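Long-range contact in putative DNA binding protein (Bacteroides thetaiotaomicron VPI-5482, PDB 3HTN), which binds metal ions and is a putative DNA-binding protein of the PCC-domain (DUF296) family, its cellular role not established: residues Ile52-Leu57 and Ser114-Gly119. Sequence-based numbering, arbitrary orientation. Where two conformers were deposited one is given.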
ATOM      1  N   ILE A  52     -12.462  -9.429   6.734  1.00 14.90           N
ATOM      2  CA  ILE A  52     -13.827  -9.166   6.306  1.00 14.26           C
ATOM      3  C   ILE A  52     -14.552 -10.455   5.945  1.00 14.65           C
ATOM      4  O   ILE A  52     -13.944 -11.478   5.665  1.00 15.88           O
ATOM      5  CB  ILE A  52     -13.885  -8.210   5.098  1.00 14.70           C
ATOM      6  CG1 ILE A  52     -13.152  -8.794   3.893  1.00 15.15           C
ATOM      7  CG2 ILE A  52     -13.297  -6.845   5.459  1.00 15.49           C
ATOM      8  CD1 ILE A  52     -13.233  -7.962   2.646  1.00 14.67           C
ATOM      9  N   GLY A  53     -15.875 -10.380   6.000  1.00 13.72           N
ATOM     10  CA  GLY A  53     -16.771 -11.474   5.615  1.00 15.55           C
ATOM     11  C   GLY A  53     -17.620 -11.236   4.391  1.00 14.70           C
ATOM     12  O   GLY A  53     -18.356 -12.144   3.950  1.00 16.70           O
ATOM     13  N   GLU A  54     -17.505 -10.037   3.817  0.70 16.88           N
ATOM     14  CA  GLU A  54     -18.229  -9.677   2.606  0.70 17.31           C
ATOM     15  C   GLU A  54     -17.482  -8.520   1.957  0.70 15.81           C
ATOM     16  O   GLU A  54     -16.966  -7.651   2.652  0.70 15.99           O
ATOM     17  CB  GLU A  54     -19.682  -9.313   2.917  0.70 17.65           C
ATOM     18  CG  GLU A  54     -20.561  -9.207   1.684  0.70 17.19           C
ATOM     19  CD  GLU A  54     -22.037  -9.348   1.997  0.70 19.58           C
ATOM     20  OE1 GLU A  54     -22.408 -10.276   2.765  0.70 26.63           O
ATOM     21  OE2 GLU A  54     -22.829  -8.540   1.459  0.70 27.20           O
ATOM     22  N   LEU A  55     -17.410  -8.529   0.628  1.00 13.74           N
ATOM     23  CA  LEU A  55     -16.707  -7.515  -0.142  1.00 13.89           C
ATOM     24  C   LEU A  55     -17.451  -7.212  -1.404  1.00 15.62           C
ATOM     25  O   LEU A  55     -17.886  -8.143  -2.070  1.00 15.67           O
ATOM     26  CB  LEU A  55     -15.350  -8.071  -0.573  1.00 15.07           C
ATOM     27  CG  LEU A  55     -14.459  -7.195  -1.451  1.00 14.74           C
ATOM     28  CD1 LEU A  55     -14.014  -5.914  -0.725  1.00 15.65           C
ATOM     29  CD2 LEU A  55     -13.268  -7.980  -1.964  1.00 15.59           C
ATOM     30  N   THR A  56     -17.563  -5.935  -1.748  1.00 13.57           N
ATOM     31  CA  THR A  56     -18.109  -5.559  -3.043  1.00 12.67           C
ATOM     32  C   THR A  56     -17.072  -4.697  -3.758  1.00 13.89           C
ATOM     33  O   THR A  56     -16.652  -3.654  -3.240  1.00 14.88           O
ATOM     34  CB  THR A  56     -19.426  -4.810  -2.958  1.00 13.80           C
ATOM     35  OG1 THR A  56     -20.353  -5.596  -2.201  1.00 15.75           O
ATOM     36  CG2 THR A  56     -19.999  -4.575  -4.371  1.00 13.90           C
ATOM     37  N   LEU A  57     -16.704  -5.136  -4.964  1.00 15.47           N
ATOM     38  CA  LEU A  57     -15.811  -4.416  -5.867  1.00 14.90           C
ATOM     39  C   LEU A  57     -16.554  -3.979  -7.093  1.00 15.85           C
ATOM     40  O   LEU A  57     -17.532  -4.619  -7.475  1.00 15.77           O
ATOM     41  CB  LEU A  57     -14.643  -5.303  -6.286  1.00 14.90           C
ATOM     42  CG  LEU A  57     -13.789  -5.910  -5.177  1.00 14.87           C
ATOM     43  CD1 LEU A  57     -12.758  -6.888  -5.765  1.00 14.47           C
ATOM     44  CD2 LEU A  57     -13.134  -4.811  -4.294  1.00 16.12           C
ATOM     45  N   SER A 114     -17.722  -1.572  -0.846  0.50 14.75           N
ATOM     46  CA  SER A 114     -18.091  -1.886   0.520  0.50 15.13           C
ATOM     47  C   SER A 114     -17.414  -3.148   0.986  0.50 15.66           C
ATOM     48  O   SER A 114     -16.955  -3.955   0.183  0.50 15.76           O
ATOM     49  CB  SER A 114     -19.599  -2.077   0.623  0.50 15.82           C
ATOM     50  OG  SER A 114     -20.035  -3.184  -0.142  0.50 17.44           O
ATOM     51  N   ALA A 115     -17.334  -3.297   2.300  1.00 15.47           N
ATOM     52  CA  ALA A 115     -16.774  -4.491   2.906  1.00 15.25           C
ATOM     53  C   ALA A 115     -17.253  -4.555   4.342  1.00 15.89           C
ATOM     54  O   ALA A 115     -17.188  -3.553   5.032  1.00 17.66           O
ATOM     55  CB  ALA A 115     -15.267  -4.499   2.859  1.00 17.13           C
ATOM     56  N   ILE A 116     -17.698  -5.724   4.786  1.00 17.75           N
ATOM     57  CA  ILE A 116     -18.175  -5.914   6.157  1.00 16.60           C
ATOM     58  C   ILE A 116     -17.090  -6.595   6.974  1.00 15.59           C
ATOM     59  O   ILE A 116     -16.710  -7.733   6.683  1.00 14.60           O
ATOM     60  CB  ILE A 116     -19.465  -6.756   6.204  1.00 15.24           C
ATOM     61  CG1 ILE A 116     -20.574  -6.071   5.384  1.00 18.50           C
ATOM     62  CG2 ILE A 116     -19.911  -6.976   7.666  1.00 16.56           C
ATOM     63  CD1 ILE A 116     -21.861  -6.927   5.229  1.00 20.80           C
ATOM     64  N   GLN A 117     -16.598  -5.901   7.998  1.00 14.68           N
ATOM     65  CA  GLN A 117     -15.577  -6.444   8.857  1.00 15.06           C
ATOM     66  C   GLN A 117     -16.014  -7.709   9.581  1.00 16.02           C
ATOM     67  O   GLN A 117     -17.150  -7.836  10.023  1.00 15.35           O
ATOM     68  CB  GLN A 117     -15.148  -5.373   9.839  1.00 14.81           C
ATOM     69  CG  GLN A 117     -13.964  -5.721  10.725  1.00 15.57           C
ATOM     70  CD  GLN A 117     -13.450  -4.535  11.421  1.00 19.70           C
ATOM     71  OE1 GLN A 117     -13.314  -3.473  10.819  1.00 18.70           O
ATOM     72  NE2 GLN A 117     -13.139  -4.691  12.689  1.00 19.54           N
ATOM     73  N   ASN A 118     -15.081  -8.636   9.687  1.00 16.99           N
ATOM     74  CA  ASN A 118     -15.255  -9.864  10.454  1.00 15.01           C
ATOM     75  C   ASN A 118     -13.889 -10.225  11.032  1.00 15.43           C
ATOM     76  O   ASN A 118     -13.160 -11.077  10.513  1.00 16.91           O
ATOM     77  CB  ASN A 118     -15.841 -10.982   9.595  1.00 15.73           C
ATOM     78  CG  ASN A 118     -16.372 -12.104  10.441  1.00 20.62           C
ATOM     79  OD1 ASN A 118     -16.945 -11.850  11.501  1.00 20.61           O
ATOM     80  ND2 ASN A 118     -16.160 -13.342  10.015  1.00 19.57           N
ATOM     81  N   GLY A 119     -13.557  -9.546  12.127  1.00 16.05           N
ATOM     82  CA  GLY A 119     -12.234  -9.610  12.752  1.00 16.41           C
ATOM     83  C   GLY A 119     -11.844  -8.181  13.090  1.00 16.88           C
ATOM     84  O   GLY A 119     -12.669  -7.417  13.609  1.00 18.49           O
TER
HETATM   85  O   HOH W   1     -19.963  -5.683   0.693  1.00 24.16           O
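Strands 54-60 and 107-117 run antiparallel within the large sheet of the PCC domain, and this contact pairs the start of one with the end of the other. The backbone turns a corner in each segment, at Gly53 and at Asn118-Gly119. Gly53 N donates to Ile116 O at 2.9 Å, nearly along the C=O axis. Thr56 N reaches Ser114 O at 2.8 Å in an almost straight bond. The return bond, Ser114 N to Thr56 O, is weak at 3.3 Å.

The densely packed side is buried: Ile52, Leu55 and Ala115. Ala115 CB sits there between two larger side chains, 4.0 Å from Ile52 CG2 and 4.1 Å from Leu55 CD1. Leu55 also packs on Ile98 and Val100 of strand 91-101, so the apolar layer continues across the sheet.

The other face, with Glu54, Thr56, Ser114 and Ile116, is partly solvent-exposed. Glu54, with CG anti to its backbone N, extends alongside Ile116, and Ile116 CD1 touches its CB and CD. Next to them Thr56 and Ser114 form a polar patch. Thr56 OG1 is also hydrogen-bonded to Thr71 on the neighbouring strand. One water bridges the two hydroxyls, 2.9 Å from Thr56 OG1 and 2.6 Å from Ser114 OG.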